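Local coordinates for M152 protein (Murid herpesvirus 1, PDB 4G59) that probably serves viral immune evasion as an MHC class I-like glycoprotein that binds host RAE-1 family ligands of the NKG2D receptor, at residues 6-11 with 259-264; 23-28 with 72-77; 101-106 with 163-168. All blocks are in the same frame, centred on the assembly; numbering follows the deposited sequence.

Interaction 1 (6-11 with 259-264)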
loop_
_atom_site.group_PDB
_atom_site.type_symbol
_atom_site.label_atom_id
_atom_site.label_comp_id
_atom_site.label_asym_id
_atom_site.label_seq_id
_atom_site.Cartn_x
_atom_site.Cartn_y
_atom_site.Cartn_z
ATOM N N ASP B 6 26.966 -11.742 0.433
ATOM C CA ASP B 6 27.196 -12.059 -0.976
ATOM C C ASP B 6 25.900 -12.172 -1.777
ATOM O O ASP B 6 24.883 -12.696 -1.301
ATOM C CB ASP B 6 28.166 -13.236 -1.204
ATOM C CG ASP B 6 27.614 -14.555 -0.739
ATOM O OD1 ASP B 6 27.032 -15.302 -1.557
ATOM O OD2 ASP B 6 27.780 -14.858 0.454
ATOM N N VAL B 7 25.960 -11.625 -2.987
ATOM C CA VAL B 7 24.838 -11.583 -3.908
ATOM C C VAL B 7 25.191 -12.449 -5.110
ATOM O O VAL B 7 26.107 -12.116 -5.877
ATOM C CB VAL B 7 24.588 -10.134 -4.380
ATOM C CG1 VAL B 7 23.437 -10.071 -5.377
ATOM C CG2 VAL B 7 24.317 -9.231 -3.183
ATOM N N ARG B 8 24.482 -13.565 -5.263
ATOM C CA ARG B 8 24.656 -14.441 -6.417
ATOM C C ARG B 8 23.520 -14.184 -7.403
ATOM O O ARG B 8 22.339 -14.136 -7.024
ATOM C CB ARG B 8 24.676 -15.914 -5.994
ATOM C CG ARG B 8 25.905 -16.335 -5.193
ATOM C CD ARG B 8 25.832 -17.799 -4.737
ATOM N NE ARG B 8 25.099 -17.984 -3.480
ATOM C CZ ARG B 8 23.962 -18.668 -3.356
ATOM N NH1 ARG B 8 23.404 -19.249 -4.407
ATOM N NH2 ARG B 8 23.375 -18.776 -2.172
ATOM N N ILE B 9 23.867 -14.023 -8.670
ATOM C CA ILE B 9 22.858 -13.741 -9.677
ATOM C C ILE B 9 22.654 -14.926 -10.618
ATOM O O ILE B 9 23.616 -15.452 -11.166
ATOM C CB ILE B 9 23.213 -12.468 -10.438
ATOM C CG1 ILE B 9 23.148 -11.300 -9.470
ATOM C CG2 ILE B 9 22.255 -12.245 -11.609
ATOM C CD1 ILE B 9 23.799 -10.042 -9.980
ATOM N N PHE B 10 21.408 -15.348 -10.796
ATOM C CA PHE B 10 21.116 -16.511 -11.626
ATOM C C PHE B 10 20.283 -16.100 -12.826
ATOM O O PHE B 10 19.195 -15.550 -12.684
ATOM C CB PHE B 10 20.402 -17.600 -10.812
ATOM C CG PHE B 10 21.183 -18.055 -9.606
ATOM C CD1 PHE B 10 22.136 -19.067 -9.714
ATOM C CD2 PHE B 10 20.991 -17.460 -8.369
ATOM C CE1 PHE B 10 22.874 -19.480 -8.599
ATOM C CE2 PHE B 10 21.719 -17.875 -7.257
ATOM C CZ PHE B 10 22.659 -18.887 -7.378
ATOM N N GLU B 11 20.820 -16.337 -14.007
ATOM C CA GLU B 11 20.112 -16.020 -15.225
ATOM C C GLU B 11 20.044 -17.270 -16.062
ATOM O O GLU B 11 21.049 -17.915 -16.287
ATOM C CB GLU B 11 20.845 -14.919 -15.987
ATOM C CG GLU B 11 21.209 -13.739 -15.125
ATOM C CD GLU B 11 22.323 -12.908 -15.699
ATOM O OE1 GLU B 11 22.057 -11.785 -16.163
ATOM O OE2 GLU B 11 23.475 -13.368 -15.661
ATOM N N TYR B 259 17.105 -14.246 -11.131
ATOM C CA TYR B 259 16.864 -14.058 -9.707
ATOM C C TYR B 259 18.183 -13.931 -8.982
ATOM O O TYR B 259 19.203 -14.437 -9.460
ATOM C CB TYR B 259 16.002 -15.173 -9.116
ATOM C CG TYR B 259 16.618 -16.549 -9.111
ATOM C CD1 TYR B 259 17.326 -17.014 -8.007
ATOM C CD2 TYR B 259 16.462 -17.403 -10.197
ATOM C CE1 TYR B 259 17.873 -18.289 -7.991
ATOM C CE2 TYR B 259 17.010 -18.676 -10.190
ATOM C CZ TYR B 259 17.713 -19.111 -9.088
ATOM O OH TYR B 259 18.252 -20.375 -9.094
ATOM N N ALA B 260 18.171 -13.244 -7.838
ATOM C CA ALA B 260 19.384 -13.061 -7.052
ATOM C C ALA B 260 19.175 -13.580 -5.641
ATOM O O ALA B 260 18.100 -13.417 -5.056
ATOM C CB ALA B 260 19.782 -11.602 -7.016
ATOM N N THR B 261 20.201 -14.213 -5.084
ATOM C CA THR B 261 20.135 -14.613 -3.687
ATOM C C THR B 261 20.973 -13.599 -2.929
ATOM O O THR B 261 22.044 -13.177 -3.415
ATOM C CB THR B 261 20.680 -16.034 -3.460
ATOM O OG1 THR B 261 22.031 -16.087 -3.922
ATOM C CG2 THR B 261 19.879 -17.043 -4.245
ATOM N N VAL B 262 20.475 -13.183 -1.762
ATOM C CA VAL B 262 21.206 -12.231 -0.942
ATOM C C VAL B 262 21.268 -12.841 0.438
ATOM O O VAL B 262 20.232 -13.218 0.993
ATOM C CB VAL B 262 20.501 -10.868 -0.846
ATOM C CG1 VAL B 262 21.455 -9.834 -0.296
ATOM C CG2 VAL B 262 19.955 -10.420 -2.197
ATOM N N LYS B 263 22.475 -12.944 0.990
ATOM C CA LYS B 263 22.649 -13.557 2.302
ATOM C C LYS B 263 23.996 -13.193 2.876
ATOM O O LYS B 263 24.779 -12.528 2.204
ATOM C CB LYS B 263 22.548 -15.065 2.181
ATOM C CG LYS B 263 23.669 -15.652 1.391
ATOM C CD LYS B 263 23.652 -17.150 1.539
ATOM C CE LYS B 263 24.922 -17.730 0.946
ATOM N NZ LYS B 263 26.192 -17.264 1.599
ATOM N N TYR B 264 24.266 -13.599 4.115
ATOM C CA TYR B 264 25.578 -13.364 4.724
ATOM C C TYR B 264 26.517 -14.572 4.508
ATOM O O TYR B 264 26.072 -15.729 4.533
ATOM C CB TYR B 264 25.434 -13.119 6.232
ATOM C CG TYR B 264 24.670 -11.883 6.667
ATOM C CD1 TYR B 264 23.422 -11.999 7.270
ATOM C CD2 TYR B 264 25.218 -10.608 6.530
ATOM C CE1 TYR B 264 22.719 -10.874 7.700
ATOM C CE2 TYR B 264 24.527 -9.470 6.953
ATOM C CZ TYR B 264 23.275 -9.612 7.539
ATOM O OH TYR B 264 22.585 -8.487 7.969
HETATM O O HOH W 1 23.736 -15.365 -2.240
#

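Interaction 2 (23-28 with 72-77)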
loop_
_atom_site.group_PDB
_atom_site.type_symbol
_atom_site.label_atom_id
_atom_site.label_comp_id
_atom_site.label_asym_id
_atom_site.label_seq_id
_atom_site.Cartn_x
_atom_site.Cartn_y
_atom_site.Cartn_z
ATOM N N ALA B 23 -2.278 -3.140 -20.297
ATOM C CA ALA B 23 -2.125 -1.991 -19.401
ATOM C C ALA B 23 -3.257 -1.936 -18.395
ATOM O O ALA B 23 -4.426 -2.026 -18.778
ATOM C CB ALA B 23 -2.093 -0.698 -20.194
ATOM N N THR B 24 -2.917 -1.768 -17.118
ATOM C CA THR B 24 -3.932 -1.606 -16.080
ATOM C C THR B 24 -3.997 -0.151 -15.623
ATOM O O THR B 24 -2.999 0.376 -15.102
ATOM C CB THR B 24 -3.648 -2.515 -14.879
ATOM O OG1 THR B 24 -3.783 -3.876 -15.286
ATOM C CG2 THR B 24 -4.653 -2.266 -13.769
ATOM N N PHE B 25 -5.155 0.499 -15.814
ATOM C CA PHE B 25 -5.333 1.885 -15.377
ATOM C C PHE B 25 -6.091 1.861 -14.066
ATOM O O PHE B 25 -7.242 1.382 -14.019
ATOM C CB PHE B 25 -6.120 2.689 -16.406
ATOM C CG PHE B 25 -5.412 2.866 -17.726
ATOM C CD1 PHE B 25 -4.756 4.047 -18.021
ATOM C CD2 PHE B 25 -5.398 1.847 -18.679
ATOM C CE1 PHE B 25 -4.100 4.219 -19.225
ATOM C CE2 PHE B 25 -4.733 2.022 -19.894
ATOM C CZ PHE B 25 -4.080 3.207 -20.159
ATOM N N ILE B 26 -5.470 2.361 -12.996
ATOM C CA ILE B 26 -6.133 2.318 -11.691
ATOM C C ILE B 26 -6.487 3.703 -11.168
ATOM O O ILE B 26 -5.659 4.626 -11.210
ATOM C CB ILE B 26 -5.325 1.545 -10.638
ATOM C CG1 ILE B 26 -5.285 0.057 -10.997
ATOM C CG2 ILE B 26 -5.967 1.652 -9.276
ATOM C CD1 ILE B 26 -4.221 -0.709 -10.258
ATOM N N SER B 27 -7.726 3.851 -10.697
ATOM C CA SER B 27 -8.168 5.109 -10.119
ATOM C C SER B 27 -8.806 4.883 -8.758
ATOM O O SER B 27 -9.793 4.127 -8.606
ATOM C CB SER B 27 -9.103 5.857 -11.061
ATOM O OG SER B 27 -8.360 6.493 -12.071
ATOM N N TYR B 28 -8.215 5.549 -7.777
ATOM C CA TYR B 28 -8.613 5.433 -6.391
ATOM C C TYR B 28 -9.052 6.792 -5.908
ATOM O O TYR B 28 -8.226 7.730 -5.804
ATOM C CB TYR B 28 -7.405 4.982 -5.562
ATOM C CG TYR B 28 -7.609 5.027 -4.055
ATOM C CD1 TYR B 28 -8.790 4.588 -3.474
ATOM C CD2 TYR B 28 -6.593 5.470 -3.209
ATOM C CE1 TYR B 28 -8.970 4.615 -2.108
ATOM C CE2 TYR B 28 -6.771 5.490 -1.828
ATOM C CZ TYR B 28 -7.959 5.063 -1.291
ATOM O OH TYR B 28 -8.140 5.090 0.081
ATOM N N ALA B 72 -6.354 12.283 -20.175
ATOM C CA ALA B 72 -7.766 12.504 -20.449
ATOM C C ALA B 72 -8.631 11.386 -19.850
ATOM O O ALA B 72 -9.726 11.648 -19.382
ATOM C CB ALA B 72 -8.025 12.672 -21.948
ATOM N N PHE B 73 -8.143 10.149 -19.859
ATOM C CA PHE B 73 -8.888 9.032 -19.272
ATOM C C PHE B 73 -9.073 9.239 -17.768
ATOM O O PHE B 73 -10.169 9.039 -17.219
ATOM C CB PHE B 73 -8.162 7.703 -19.550
ATOM C CG PHE B 73 -8.851 6.478 -18.959
ATOM C CD1 PHE B 73 -9.905 5.865 -19.617
ATOM C CD2 PHE B 73 -8.426 5.937 -17.747
ATOM C CE1 PHE B 73 -10.541 4.735 -19.072
ATOM C CE2 PHE B 73 -9.059 4.792 -17.198
ATOM C CZ PHE B 73 -10.105 4.202 -17.865
ATOM N N PHE B 74 -7.998 9.659 -17.109
ATOM C CA PHE B 74 -8.028 9.882 -15.671
ATOM C C PHE B 74 -8.862 11.090 -15.309
ATOM O O PHE B 74 -9.519 11.097 -14.261
ATOM C CB PHE B 74 -6.619 10.056 -15.106
ATOM C CG PHE B 74 -5.824 8.786 -15.060
ATOM C CD1 PHE B 74 -6.397 7.607 -14.590
ATOM C CD2 PHE B 74 -4.493 8.772 -15.483
ATOM C CE1 PHE B 74 -5.661 6.428 -14.541
ATOM C CE2 PHE B 74 -3.740 7.603 -15.432
ATOM C CZ PHE B 74 -4.330 6.429 -14.970
ATOM N N VAL B 75 -8.809 12.123 -16.153
ATOM C CA VAL B 75 -9.699 13.275 -15.990
ATOM C C VAL B 75 -11.146 12.808 -16.042
ATOM O O VAL B 75 -11.977 13.262 -15.251
ATOM C CB VAL B 75 -9.403 14.399 -17.011
ATOM C CG1 VAL B 75 -10.584 15.362 -17.130
ATOM C CG2 VAL B 75 -8.154 15.148 -16.592
ATOM N N GLU B 76 -11.434 11.864 -16.936
ATOM C CA GLU B 76 -12.777 11.297 -17.007
ATOM C C GLU B 76 -13.120 10.530 -15.745
ATOM O O GLU B 76 -14.225 10.674 -15.228
ATOM C CB GLU B 76 -12.958 10.409 -18.239
ATOM C CG GLU B 76 -14.257 9.577 -18.255
ATOM C CD GLU B 76 -15.548 10.414 -18.230
ATOM O OE1 GLU B 76 -15.478 11.644 -18.436
ATOM O OE2 GLU B 76 -16.637 9.836 -18.001
ATOM N N GLN B 77 -12.182 9.725 -15.234
ATOM C CA GLN B 77 -12.458 8.956 -14.016
ATOM C C GLN B 77 -12.757 9.889 -12.849
ATOM O O GLN B 77 -13.578 9.573 -12.003
ATOM C CB GLN B 77 -11.312 8.003 -13.638
ATOM C CG GLN B 77 -10.946 6.957 -14.690
ATOM C CD GLN B 77 -12.131 6.174 -15.229
ATOM O OE1 GLN B 77 -12.920 5.594 -14.476
ATOM N NE2 GLN B 77 -12.244 6.133 -16.550
#

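Interaction 3 (101-106 with 163-168)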
loop_
_atom_site.group_PDB
_atom_site.type_symbol
_atom_site.label_atom_id
_atom_site.label_comp_id
_atom_site.label_asym_id
_atom_site.label_seq_id
_atom_site.Cartn_x
_atom_site.Cartn_y
_atom_site.Cartn_z
ATOM N N CYS B 101 -6.691 -3.400 -19.589
ATOM C CA CYS B 101 -6.962 -3.317 -21.034
ATOM C C CYS B 101 -5.893 -3.953 -21.913
ATOM O O CYS B 101 -4.705 -3.682 -21.742
ATOM C CB CYS B 101 -7.139 -1.863 -21.483
ATOM S SG CYS B 101 -8.478 -0.949 -20.700
ATOM N N LYS B 102 -6.336 -4.795 -22.851
ATOM C CA LYS B 102 -5.526 -5.221 -23.994
ATOM C C LYS B 102 -5.853 -4.276 -25.144
ATOM O O LYS B 102 -7.029 -4.006 -25.403
ATOM C CB LYS B 102 -5.918 -6.631 -24.400
ATOM C CG LYS B 102 -4.808 -7.649 -24.386
ATOM C CD LYS B 102 -5.415 -9.038 -24.342
ATOM C CE LYS B 102 -4.375 -10.134 -24.439
ATOM N NZ LYS B 102 -3.746 -10.208 -25.796
ATOM N N PHE B 103 -4.834 -3.778 -25.836
ATOM C CA PHE B 103 -5.051 -2.842 -26.931
ATOM C C PHE B 103 -5.314 -3.499 -28.296
ATOM O O PHE B 103 -6.121 -2.987 -29.087
ATOM C CB PHE B 103 -3.877 -1.869 -27.025
ATOM C CG PHE B 103 -3.741 -0.973 -25.825
ATOM C CD1 PHE B 103 -4.842 -0.318 -25.300
ATOM C CD2 PHE B 103 -2.510 -0.797 -25.214
ATOM C CE1 PHE B 103 -4.709 0.503 -24.187
ATOM C CE2 PHE B 103 -2.368 0.019 -24.107
ATOM C CZ PHE B 103 -3.465 0.668 -23.589
ATOM N N VAL B 104 -4.619 -4.598 -28.593
ATOM C CA VAL B 104 -4.853 -5.345 -29.833
ATOM C C VAL B 104 -4.928 -6.863 -29.569
ATOM O O VAL B 104 -3.949 -7.487 -29.143
ATOM C CB VAL B 104 -3.831 -4.997 -30.962
ATOM C CG1 VAL B 104 -3.837 -3.505 -31.273
ATOM C CG2 VAL B 104 -2.435 -5.423 -30.593
ATOM N N PRO B 105 -6.122 -7.452 -29.749
ATOM C CA PRO B 105 -7.392 -6.775 -30.050
ATOM C C PRO B 105 -7.896 -6.009 -28.827
ATOM O O PRO B 105 -7.742 -6.523 -27.722
ATOM C CB PRO B 105 -8.358 -7.938 -30.329
ATOM C CG PRO B 105 -7.527 -9.191 -30.351
ATOM C CD PRO B 105 -6.294 -8.903 -29.564
ATOM N N PHE B 106 -8.492 -4.832 -29.014
ATOM C CA PHE B 106 -8.970 -4.044 -27.883
ATOM C C PHE B 106 -9.954 -4.773 -26.972
ATOM O O PHE B 106 -10.970 -5.284 -27.422
ATOM C CB PHE B 106 -9.594 -2.719 -28.310
ATOM C CG PHE B 106 -9.844 -1.803 -27.155
ATOM C CD1 PHE B 106 -8.833 -0.970 -26.702
ATOM C CD2 PHE B 106 -11.056 -1.820 -26.476
ATOM C CE1 PHE B 106 -9.023 -0.142 -25.613
ATOM C CE2 PHE B 106 -11.271 -0.993 -25.380
ATOM C CZ PHE B 106 -10.243 -0.148 -24.948
ATOM N N LEU B 163 -2.479 3.758 -30.926
ATOM C CA LEU B 163 -1.493 4.749 -30.491
ATOM C C LEU B 163 -0.973 4.362 -29.116
ATOM O O LEU B 163 0.214 4.534 -28.831
ATOM C CB LEU B 163 -2.080 6.159 -30.465
ATOM C CG LEU B 163 -1.334 7.243 -29.686
ATOM C CD1 LEU B 163 0.118 7.371 -30.129
ATOM C CD2 LEU B 163 -2.033 8.565 -29.859
ATOM N N LEU B 164 -1.870 3.828 -28.283
ATOM C CA LEU B 164 -1.527 3.382 -26.938
ATOM C C LEU B 164 -0.677 2.118 -26.987
ATOM O O LEU B 164 0.302 1.991 -26.248
ATOM C CB LEU B 164 -2.792 3.149 -26.095
ATOM C CG LEU B 164 -3.594 4.378 -25.672
ATOM C CD1 LEU B 164 -4.949 3.990 -25.101
ATOM C CD2 LEU B 164 -2.803 5.177 -24.661
ATOM N N GLN B 165 -1.045 1.186 -27.857
ATOM C CA GLN B 165 -0.262 -0.027 -28.037
ATOM C C GLN B 165 1.174 0.344 -28.403
ATOM O O GLN B 165 2.126 -0.233 -27.883
ATOM C CB GLN B 165 -0.871 -0.913 -29.126
ATOM C CG GLN B 165 0.012 -2.080 -29.546
ATOM C CD GLN B 165 -0.071 -3.261 -28.594
ATOM O OE1 GLN B 165 -0.991 -3.372 -27.768
ATOM N NE2 GLN B 165 0.895 -4.159 -28.707
ATOM N N LYS B 166 1.333 1.333 -29.271
ATOM C CA LYS B 166 2.672 1.717 -29.689
ATOM C C LYS B 166 3.435 2.341 -28.525
ATOM O O LYS B 166 4.579 1.960 -28.242
ATOM C CB LYS B 166 2.618 2.695 -30.853
ATOM C CG LYS B 166 3.955 2.930 -31.497
ATOM C CD LYS B 166 3.891 4.085 -32.469
ATOM C CE LYS B 166 5.171 4.213 -33.262
ATOM N NZ LYS B 166 5.515 5.643 -33.480
ATOM N N ARG B 167 2.799 3.289 -27.844
ATOM C CA ARG B 167 3.476 4.018 -26.784
ATOM C C ARG B 167 3.849 3.097 -25.624
ATOM O O ARG B 167 4.968 3.179 -25.093
ATOM C CB ARG B 167 2.645 5.210 -26.301
ATOM C CG ARG B 167 3.179 5.829 -25.032
ATOM C CD ARG B 167 2.764 7.272 -24.847
ATOM N NE ARG B 167 1.317 7.428 -24.830
ATOM C CZ ARG B 167 0.661 8.330 -25.548
ATOM N NH1 ARG B 167 1.336 9.156 -26.331
ATOM N NH2 ARG B 167 -0.661 8.402 -25.479
ATOM N N TRP B 168 2.938 2.203 -25.246
ATOM C CA TRP B 168 3.215 1.334 -24.104
ATOM C C TRP B 168 4.128 0.156 -24.446
ATOM O O TRP B 168 4.827 -0.359 -23.577
ATOM C CB TRP B 168 1.920 0.938 -23.379
ATOM C CG TRP B 168 1.360 2.139 -22.697
ATOM C CD1 TRP B 168 0.445 3.018 -23.199
ATOM C CD2 TRP B 168 1.745 2.649 -21.415
ATOM N NE1 TRP B 168 0.220 4.031 -22.299
ATOM C CE2 TRP B 168 1.004 3.828 -21.195
ATOM C CE3 TRP B 168 2.634 2.218 -20.430
ATOM C CZ2 TRP B 168 1.139 4.590 -20.025
ATOM C CZ3 TRP B 168 2.762 2.971 -19.263
ATOM C CH2 TRP B 168 2.024 4.146 -19.075
#

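Interaction 1 (6-11 with 259-264)
Val7 faces Val262 and Ile9 faces Ala260 as non-hydrogen-bonded pairs of two antiparallel strands whose axes run 4.7 Å apart, while Asp6–Lys263, Arg8–Thr261 and Phe10–Tyr259 are the hydrogen-bonded pairs; Phe10 N donates to Tyr259 O at 2.7 Å, whereas the bond from Lys263 N to Asp6 O is weak. Side chains divide between the two faces of the sheet. On the apolar one, Val7 and Val262 lie side by side, and Ile9 CG1 and Val7 CG1 both approach Ala260 CB. Strand 5-11 is the outermost strand of its sheet within the chain, and Val7 and Val262 touch Tyr186 of the opposing sheet, as in an immunoglobulin-like sandwich.

The other face is aromatic at one end and charged at the other. Phe10 CB sits over the Tyr259 ring, 3.7 Å from its centroid; the rings are near parallel (23°) but offset, with little ring-over-ring overlap, CD2 of Phe10 lying 3.2 Å from CE1 of Tyr259. Thr261 OG1 lies over the centre of one face of the Arg8 guanidinium, 3.3 Å from CZ, without a hydrogen bond. A water over this side of the sheet donates to Asp6 O and lies close to Thr261 OG1. Lys263, turned at its last torsion (chi4 61°), brings NZ to 3.1 Å from Asp6 OD2 in a salt bridge, the position of NZ being less certain. Arg8 NE and Asp6 OD1 form a long ion pair, and Ser265 OG bonds OD2 weakly. Asp6 thus lies between two cationic side chains, which would be expected to favour its carboxylate form.

Interaction 2 (23-28 with 72-77)
Phe25 of the strand meets two consecutive phenylalanines of the helix. Its CB comes 3.7 Å from Phe73 CE2, and the two rings stand obliquely, centroids 5.3 Å apart and planes at 56°. Phe74 crosses the Phe25 side chain at about a right angle, its CZ reaching the edge of the Phe25 ring 3.9 Å from CD1. CG of Phe73 is anti to the backbone N (chi1 179°), and both helix rings reach Phe25, one at CB and the other at CD1. Phe74 also stacks on His37, and Phe73 meets Tyr99 edge-to-face.

This is the helix-over-sheet layer of an MHC class I-like platform: helix 68-89 packs on the antiparallel sheet, and within the contact the axes of 72-77 and 23-28 come within 9.5 Å, their directions 34° apart.

Polar groups take part without any hydrogen bond between the two segments. Ser27 OG lies 3.4 Å from Phe74 CD1 and is hydrogen-bonded to His37, and Gln77 CB and CG pack against the same oxygen. The Gln77 chain is bent at chi2, and NE2 lies above one face of the Phe73 ring, toward its rim; OE1 bonds Tyr99 and NE2 bonds the carbonyl of Ser152.

Interaction 3 (101-106 with 163-168)
Phe103 presents a ring face to Leu164, whose CB stands 3.7 Å from the ring centroid and only 14° off the normal, a CH-pi contact. The CB is displaced from the centre toward the rim, with CZ its closest ring atom, and Leu164 CD1 extends the cover to CE1 at 3.6 Å. In this MHC class I-like platform the contact joins strand 95-103, near the turn that follows it, to helix 161-178; locally, segments 101-103 and 163-168 run nearly perpendicular, their axes 8.7 Å apart. The strand leads through the exposed Val104 and a cis peptide before Pro105 into the neighbouring strand 106-114, and the disulfide between Cys101 and Cys108 bridges the two strands close to the turn.

Beside the ring, Gln165 touches both Phe103 and Val104. Its CG is anti to the backbone N (chi1 170°), and the chain bends at chi2. The amide stands almost upright to the phenyl ring (85° between planes), its OE1 in the ring plane at the edge and 3.3 Å from Phe103 CB. Val104 CG2 comes across the same amide at about a right angle, touching CD at 3.8 Å. The contact is thus made by van der Waals and weakly polar approaches, with no hydrogen bond between the segments. Phe103 also rests on Leu21 and Ala23. Trp168, held by the hydrogen bond of its NE1 to Glu70 of helix 68-89, gives a lighter contact, its CD1 lying 4.2 Å from Phe103 CE2.

Interactions 2 and 3 belong to the same platform: their centres are about 15 Å apart and strands 22-31 and 95-103 are neighbours in its sheet. Ala23 O and Cys101 N, 2.8 Å apart, probably share a hydrogen bond, and Phe25 CE2 packs on Phe103 CZ at 4.1 Å, linking the cores beneath the two helices. Interaction 1 lies apart in the immunoglobulin-like sandwich, its centre about 37 Å from that of interaction 2 and 36 Å from that of interaction 3, yet in sequence its strands enclose both. In interaction 2, Tyr28 of 23-28 packs on an aromatic side chain of the partner protein, whereas near interaction 1 an N-linked sugar lies about 9 Å from the Tyr259 side chain.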